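Local coordinates for cell division control protein 73 (PDB 3V46) that serves as a subunit of the PAF1 complex in RNA polymerase II transcription, its C-terminal Ras-like domain promoting association of that complex with chromatin, at residues A[13-18]-A[66-71]; A[59-64]-A[159-164]. One frame throughout, in Å; residues are numbered along the deposited sequence.

Contact 1 (A[13-18]-A[66-71]); sequences KDPIIL and RPIRFI
P15 sits against the side chains of I68 and F70. Its CG touches I68 CG2 at 3.5 Å, the two side chains crossing at about a right angle, and P15 CG also meets F70 CD1 at 3.7 Å, obliquely. I17 adds its tip: I17 CD1 comes to 3.8 Å from F70 CD1, again at a slant, so the same ring corner receives both the proline and the isoleucine. I68 CG2, anti to its own backbone N, lies over one face of the F70 ring near its rim and thus touches ring and proline together. The backbones beneath run parallel, strand 16-18 beside strand 68-73, as the first and third strands do in a Ras-like fold; here the fold does not bind GTP. I71 N donates to P15 O at 3.0 Å, nearly straight at 171°, and I71 O accepts from I17 N at 2.9 Å, so I71 binds the residues on both sides of I16. One step toward the N terminus, R69 O faces P15 CD at 3.3 Å, since proline has no N-H to continue the ladder. I16 and I71 form the bridge pair, with side chains on one face of the sheet, whereas I17 and F70 lie on the other. On the more solvent-exposed flank, D14 and R69 run side by side in the same direction, their carboxylate and guanidinium planes turned 52° apart. They form no direct salt bridge: R69 NE is bound to E58 on the adjoining strand. D14 CB instead rests 3.2 Å from R69 O, and a water joins D14 OD1 to R69 N, giving to the carboxylate at 2.7 Å and accepting from the amide.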
loop_
_atom_site.group_PDB
_atom_site.type_symbol
_atom_site.label_atom_id
_atom_site.label_comp_id
_atom_site.label_asym_id
_atom_site.label_seq_id
_atom_site.Cartn_x
_atom_site.Cartn_y
_atom_site.Cartn_z
ATOM N N LYS A 13 14.196 9.031 7.527
ATOM C CA LYS A 13 14.145 7.602 7.832
ATOM C C LYS A 13 13.351 6.917 6.732
ATOM O O LYS A 13 12.665 7.591 5.962
ATOM C CB LYS A 13 13.527 7.334 9.206
ATOM C CG LYS A 13 14.363 7.859 10.368
ATOM C CD LYS A 13 14.453 6.839 11.497
ATOM C CE LYS A 13 15.240 7.391 12.679
ATOM N NZ LYS A 13 15.332 6.421 13.808
ATOM N N ASP A 14 13.451 5.593 6.632
ATOM C CA ASP A 14 12.754 4.890 5.556
ATOM C C ASP A 14 11.240 4.972 5.728
ATOM O O ASP A 14 10.697 4.670 6.794
ATOM C CB ASP A 14 13.190 3.429 5.464
ATOM C CG ASP A 14 14.625 3.274 4.986
ATOM O OD1 ASP A 14 15.161 4.213 4.358
ATOM O OD2 ASP A 14 15.214 2.201 5.221
ATOM N N PRO A 15 10.545 5.389 4.668
ATOM C CA PRO A 15 9.084 5.429 4.766
ATOM C C PRO A 15 8.466 4.029 4.829
ATOM O O PRO A 15 9.049 3.032 4.380
ATOM C CB PRO A 15 8.669 6.153 3.482
ATOM C CG PRO A 15 9.790 5.920 2.535
ATOM C CD PRO A 15 11.031 5.854 3.362
ATOM N N ILE A 16 7.256 3.977 5.367
ATOM C CA ILE A 16 6.578 2.723 5.624
ATOM C C ILE A 16 5.264 2.645 4.857
ATOM O O ILE A 16 4.514 3.621 4.784
ATOM C CB ILE A 16 6.291 2.575 7.125
ATOM C CG1 ILE A 16 7.609 2.622 7.912
ATOM C CG2 ILE A 16 5.542 1.293 7.403
ATOM C CD1 ILE A 16 7.448 2.759 9.418
ATOM N N ILE A 17 4.999 1.474 4.283
ATOM C CA ILE A 17 3.728 1.170 3.649
ATOM C C ILE A 17 3.079 0.053 4.444
ATOM O O ILE A 17 3.699 -0.976 4.701
ATOM C CB ILE A 17 3.908 0.721 2.188
ATOM C CG1 ILE A 17 4.558 1.834 1.354
ATOM C CG2 ILE A 17 2.555 0.356 1.578
ATOM C CD1 ILE A 17 4.874 1.463 -0.115
ATOM N N LEU A 18 1.837 0.254 4.860
ATOM C CA LEU A 18 1.116 -0.783 5.595
ATOM C C LEU A 18 0.231 -1.561 4.643
ATOM O O LEU A 18 -0.585 -0.978 3.942
ATOM C CB LEU A 18 0.242 -0.170 6.677
ATOM C CG LEU A 18 0.927 0.709 7.703
ATOM C CD1 LEU A 18 -0.089 1.175 8.739
ATOM C CD2 LEU A 18 2.040 -0.061 8.355
ATOM N N ARG A 66 17.527 11.057 -4.392
ATOM C CA ARG A 66 18.063 9.848 -3.778
ATOM C C ARG A 66 17.094 8.673 -3.928
ATOM O O ARG A 66 15.876 8.870 -3.942
ATOM C CB ARG A 66 18.333 10.098 -2.296
ATOM C CG ARG A 66 17.074 10.306 -1.453
ATOM C CD ARG A 66 17.425 10.746 -0.027
ATOM N NE ARG A 66 16.275 10.694 0.877
ATOM C CZ ARG A 66 15.261 11.555 0.854
ATOM N NH1 ARG A 66 15.241 12.538 -0.038
ATOM N NH2 ARG A 66 14.260 11.427 1.718
ATOM N N PRO A 67 17.622 7.439 -4.026
ATOM C CA PRO A 67 16.680 6.310 -4.014
ATOM C C PRO A 67 15.947 6.238 -2.674
ATOM O O PRO A 67 16.500 6.596 -1.640
ATOM C CB PRO A 67 17.574 5.074 -4.198
ATOM C CG PRO A 67 18.940 5.588 -4.537
ATOM C CD PRO A 67 19.029 7.009 -4.070
ATOM N N ILE A 68 14.709 5.761 -2.699
ATOM C CA ILE A 68 13.905 5.641 -1.493
ATOM C C ILE A 68 13.719 4.160 -1.192
ATOM O O ILE A 68 13.409 3.377 -2.085
ATOM C CB ILE A 68 12.523 6.312 -1.661
ATOM C CG1 ILE A 68 12.668 7.812 -1.948
ATOM C CG2 ILE A 68 11.661 6.087 -0.420
ATOM C CD1 ILE A 68 13.436 8.588 -0.893
ATOM N N ARG A 69 13.948 3.779 0.059
ATOM C CA ARG A 69 13.775 2.406 0.491
ATOM C C ARG A 69 12.542 2.342 1.358
ATOM O O ARG A 69 12.456 3.010 2.389
ATOM C CB ARG A 69 14.984 1.921 1.285
ATOM C CG ARG A 69 16.277 1.840 0.481
ATOM C CD ARG A 69 17.413 1.262 1.317
ATOM N NE ARG A 69 18.663 1.236 0.568
ATOM C CZ ARG A 69 19.844 0.914 1.088
ATOM N NH1 ARG A 69 19.940 0.594 2.370
ATOM N NH2 ARG A 69 20.932 0.920 0.326
ATOM N N PHE A 70 11.572 1.560 0.907
ATOM C CA PHE A 70 10.338 1.341 1.645
ATOM C C PHE A 70 10.388 0.112 2.521
ATOM O O PHE A 70 10.897 -0.934 2.127
ATOM C CB PHE A 70 9.157 1.192 0.680
ATOM C CG PHE A 70 8.887 2.414 -0.132
ATOM C CD1 PHE A 70 8.062 3.418 0.355
ATOM C CD2 PHE A 70 9.456 2.569 -1.389
ATOM C CE1 PHE A 70 7.812 4.558 -0.393
ATOM C CE2 PHE A 70 9.206 3.701 -2.136
ATOM C CZ PHE A 70 8.386 4.696 -1.639
ATOM N N ILE A 71 9.834 0.258 3.715
ATOM C CA ILE A 71 9.545 -0.864 4.583
ATOM C C ILE A 71 8.063 -1.158 4.414
ATOM O O ILE A 71 7.229 -0.295 4.658
ATOM C CB ILE A 71 9.841 -0.494 6.037
ATOM C CG1 ILE A 71 11.332 -0.154 6.192
ATOM C CG2 ILE A 71 9.447 -1.622 6.969
ATOM C CD1 ILE A 71 11.651 0.532 7.487
HETATM O O HOH W 1 13.695 8.314 3.073
HETATM O O HOH W 2 14.654 5.779 2.232
#

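Contact 2 (A[59-64]-A[159-164]); sequences KNFERI and SLEKEL
The F61 ring meets E161 and L164 obliquely while K59 CG lies over the centre of one of its faces, 3.4 Å above the plane. Ring atom CD1 touches E161 CB at 3.6 Å, and CE2, the ring atom diagonally across from CD1, touches L164 CD1, also at 3.6 Å, with F61 and L164 crossing at about a right angle. The E161 chain runs antiparallel to F61, its OE2 ending 3.3 Å from F61 CB. The other flat group, the R63 guanidinium, has E161 OE1 at its edge near its plane, too far for a salt bridge; a water fills the gap, accepting from R63 NE and donating to E161 OE1 at 2.7 Å and to E62 OE1. CG and then CD of E161 are both anti (chi1 and chi2 near 180°), so the extended chain brings the carboxylate to the loop. There OE2 accepts a bent bond (142°) from R63 N at 2.9 Å, on the syn side but 32° out of the carboxylate plane, and a second water links OE2 with E62 N and E62 OE1. The nearby R63 guanidinium would favour the carboxylate's charge, while E62 OE1 would work against it. Deeper in, I64 CD1 rests on L164 CB at 4.0 Å. The loop between antiparallel strands 54-59 and 68-73 thus docks on helix 149-166, the C-terminal helix of the Ras-like domain.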
loop_
_atom_site.group_PDB
_atom_site.type_symbol
_atom_site.label_atom_id
_atom_site.label_comp_id
_atom_site.label_asym_id
_atom_site.label_seq_id
_atom_site.Cartn_x
_atom_site.Cartn_y
_atom_site.Cartn_z
ATOM N N LYS A 59 13.147 2.116 -4.582
ATOM C CA LYS A 59 12.635 2.752 -5.780
ATOM C C LYS A 59 13.442 3.985 -6.133
ATOM O O LYS A 59 13.689 4.850 -5.290
ATOM C CB LYS A 59 11.171 3.153 -5.580
ATOM C CG LYS A 59 10.540 3.883 -6.769
ATOM C CD LYS A 59 10.371 2.951 -7.955
ATOM C CE LYS A 59 9.622 3.631 -9.093
ATOM N NZ LYS A 59 9.562 2.769 -10.296
ATOM N N ASN A 60 13.855 4.063 -7.392
ATOM C CA ASN A 60 14.460 5.274 -7.919
ATOM C C ASN A 60 13.364 6.067 -8.632
ATOM O O ASN A 60 12.891 5.680 -9.700
ATOM C CB ASN A 60 15.602 4.923 -8.870
ATOM C CG ASN A 60 16.422 6.136 -9.264
ATOM O OD1 ASN A 60 16.312 6.640 -10.381
ATOM N ND2 ASN A 60 17.249 6.618 -8.336
ATOM N N PHE A 61 12.927 7.153 -8.006
ATOM C CA PHE A 61 11.899 8.016 -8.574
ATOM C C PHE A 61 12.522 9.077 -9.464
ATOM O O PHE A 61 13.607 9.591 -9.176
ATOM C CB PHE A 61 11.142 8.737 -7.465
ATOM C CG PHE A 61 10.255 7.855 -6.634
ATOM C CD1 PHE A 61 9.018 7.462 -7.104
ATOM C CD2 PHE A 61 10.648 7.445 -5.366
ATOM C CE1 PHE A 61 8.177 6.675 -6.332
ATOM C CE2 PHE A 61 9.811 6.658 -4.587
ATOM C CZ PHE A 61 8.578 6.266 -5.076
ATOM N N GLU A 62 11.825 9.420 -10.537
ATOM C CA GLU A 62 12.280 10.461 -11.443
ATOM C C GLU A 62 12.410 11.813 -10.764
ATOM O O GLU A 62 13.262 12.620 -11.135
ATOM C CB GLU A 62 11.289 10.607 -12.592
ATOM C CG GLU A 62 11.219 9.408 -13.491
ATOM C CD GLU A 62 9.994 9.444 -14.370
ATOM O OE1 GLU A 62 8.867 9.420 -13.828
ATOM O OE2 GLU A 62 10.159 9.505 -15.598
ATOM N N ARG A 63 11.556 12.076 -9.783
ATOM C CA ARG A 63 11.425 13.434 -9.267
ATOM C C ARG A 63 11.950 13.587 -7.852
ATOM O O ARG A 63 11.751 14.625 -7.223
ATOM C CB ARG A 63 9.971 13.896 -9.387
ATOM C CG ARG A 63 9.527 13.934 -10.839
ATOM C CD ARG A 63 8.124 14.461 -11.053
ATOM N NE ARG A 63 7.785 14.394 -12.475
ATOM C CZ ARG A 63 8.162 15.290 -13.382
ATOM N NH1 ARG A 63 8.885 16.343 -13.022
ATOM N NH2 ARG A 63 7.812 15.138 -14.652
ATOM N N ILE A 64 12.637 12.551 -7.368
ATOM C CA ILE A 64 13.324 12.598 -6.086
ATOM C C ILE A 64 14.759 12.153 -6.342
ATOM O O ILE A 64 14.978 11.128 -6.988
ATOM C CB ILE A 64 12.644 11.666 -5.056
ATOM C CG1 ILE A 64 11.209 12.138 -4.798
ATOM C CG2 ILE A 64 13.431 11.630 -3.755
ATOM C CD1 ILE A 64 10.382 11.178 -3.955
ATOM N N SER A 159 1.571 7.989 -8.390
ATOM C CA SER A 159 0.674 8.415 -7.319
ATOM C C SER A 159 1.438 8.518 -6.011
ATOM O O SER A 159 1.301 9.486 -5.262
ATOM C CB SER A 159 -0.480 7.413 -7.171
ATOM O OG SER A 159 -1.280 7.703 -6.040
ATOM N N LEU A 160 2.271 7.520 -5.742
ATOM C CA LEU A 160 3.031 7.509 -4.504
ATOM C C LEU A 160 4.144 8.570 -4.526
ATOM O O LEU A 160 4.413 9.216 -3.521
ATOM C CB LEU A 160 3.600 6.115 -4.262
ATOM C CG LEU A 160 4.292 5.918 -2.920
ATOM C CD1 LEU A 160 3.371 6.280 -1.758
ATOM C CD2 LEU A 160 4.768 4.483 -2.796
ATOM N N GLU A 161 4.772 8.771 -5.682
ATOM C CA GLU A 161 5.798 9.797 -5.828
ATOM C C GLU A 161 5.240 11.169 -5.460
ATOM O O GLU A 161 5.870 11.931 -4.732
ATOM C CB GLU A 161 6.318 9.812 -7.268
ATOM C CG GLU A 161 7.420 10.799 -7.527
ATOM C CD GLU A 161 7.856 10.780 -8.971
ATOM O OE1 GLU A 161 6.978 10.831 -9.861
ATOM O OE2 GLU A 161 9.071 10.696 -9.217
ATOM N N LYS A 162 4.049 11.467 -5.965
ATOM C CA LYS A 162 3.370 12.728 -5.706
ATOM C C LYS A 162 3.114 12.887 -4.212
ATOM O O LYS A 162 3.299 13.971 -3.635
ATOM C CB LYS A 162 2.052 12.733 -6.475
ATOM C CG LYS A 162 1.199 13.977 -6.317
ATOM C CD LYS A 162 -0.058 13.879 -7.183
ATOM C CE LYS A 162 0.268 13.367 -8.591
ATOM N NZ LYS A 162 -0.950 13.196 -9.434
ATOM N N GLU A 163 2.696 11.798 -3.581
ATOM C CA GLU A 163 2.404 11.834 -2.163
ATOM C C GLU A 163 3.690 12.094 -1.378
ATOM O O GLU A 163 3.694 12.911 -0.465
ATOM C CB GLU A 163 1.722 10.538 -1.715
ATOM C CG GLU A 163 1.404 10.455 -0.227
ATOM C CD GLU A 163 0.367 11.471 0.232
ATOM O OE1 GLU A 163 -0.295 12.096 -0.624
ATOM O OE2 GLU A 163 0.215 11.647 1.464
ATOM N N LEU A 164 4.785 11.426 -1.747
ATOM C CA LEU A 164 6.056 11.628 -1.046
ATOM C C LEU A 164 6.531 13.076 -1.152
ATOM O O LEU A 164 6.970 13.674 -0.173
ATOM C CB LEU A 164 7.135 10.694 -1.587
ATOM C CG LEU A 164 6.908 9.214 -1.304
ATOM C CD1 LEU A 164 7.960 8.385 -2.002
ATOM C CD2 LEU A 164 6.931 8.966 0.186
HETATM O O HOH W 3 7.360 11.610 -12.436
HETATM O O HOH W 4 9.109 8.375 -11.073
#

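From the N terminus the chain passes through 13-18, then 59-64, 66-71 and finally 159-164, so the two contacts cross rather than nest. Contact 1 closes the 47 residues that hold helix 32-38 and strand 54-59, setting strand 68-73 beside strand 16-18. Contact 2 opens inside that loop and closes 94 residues later, after the rest of the sheet has been laid down, bringing helix 149-166 back to the loop before strand 68-73. They meet at F70, whose CZ packs on F61, L160 and L164, while I68 O probably bonds to K59 N. Together they join edge hairpin, inner strand and C-terminal helix.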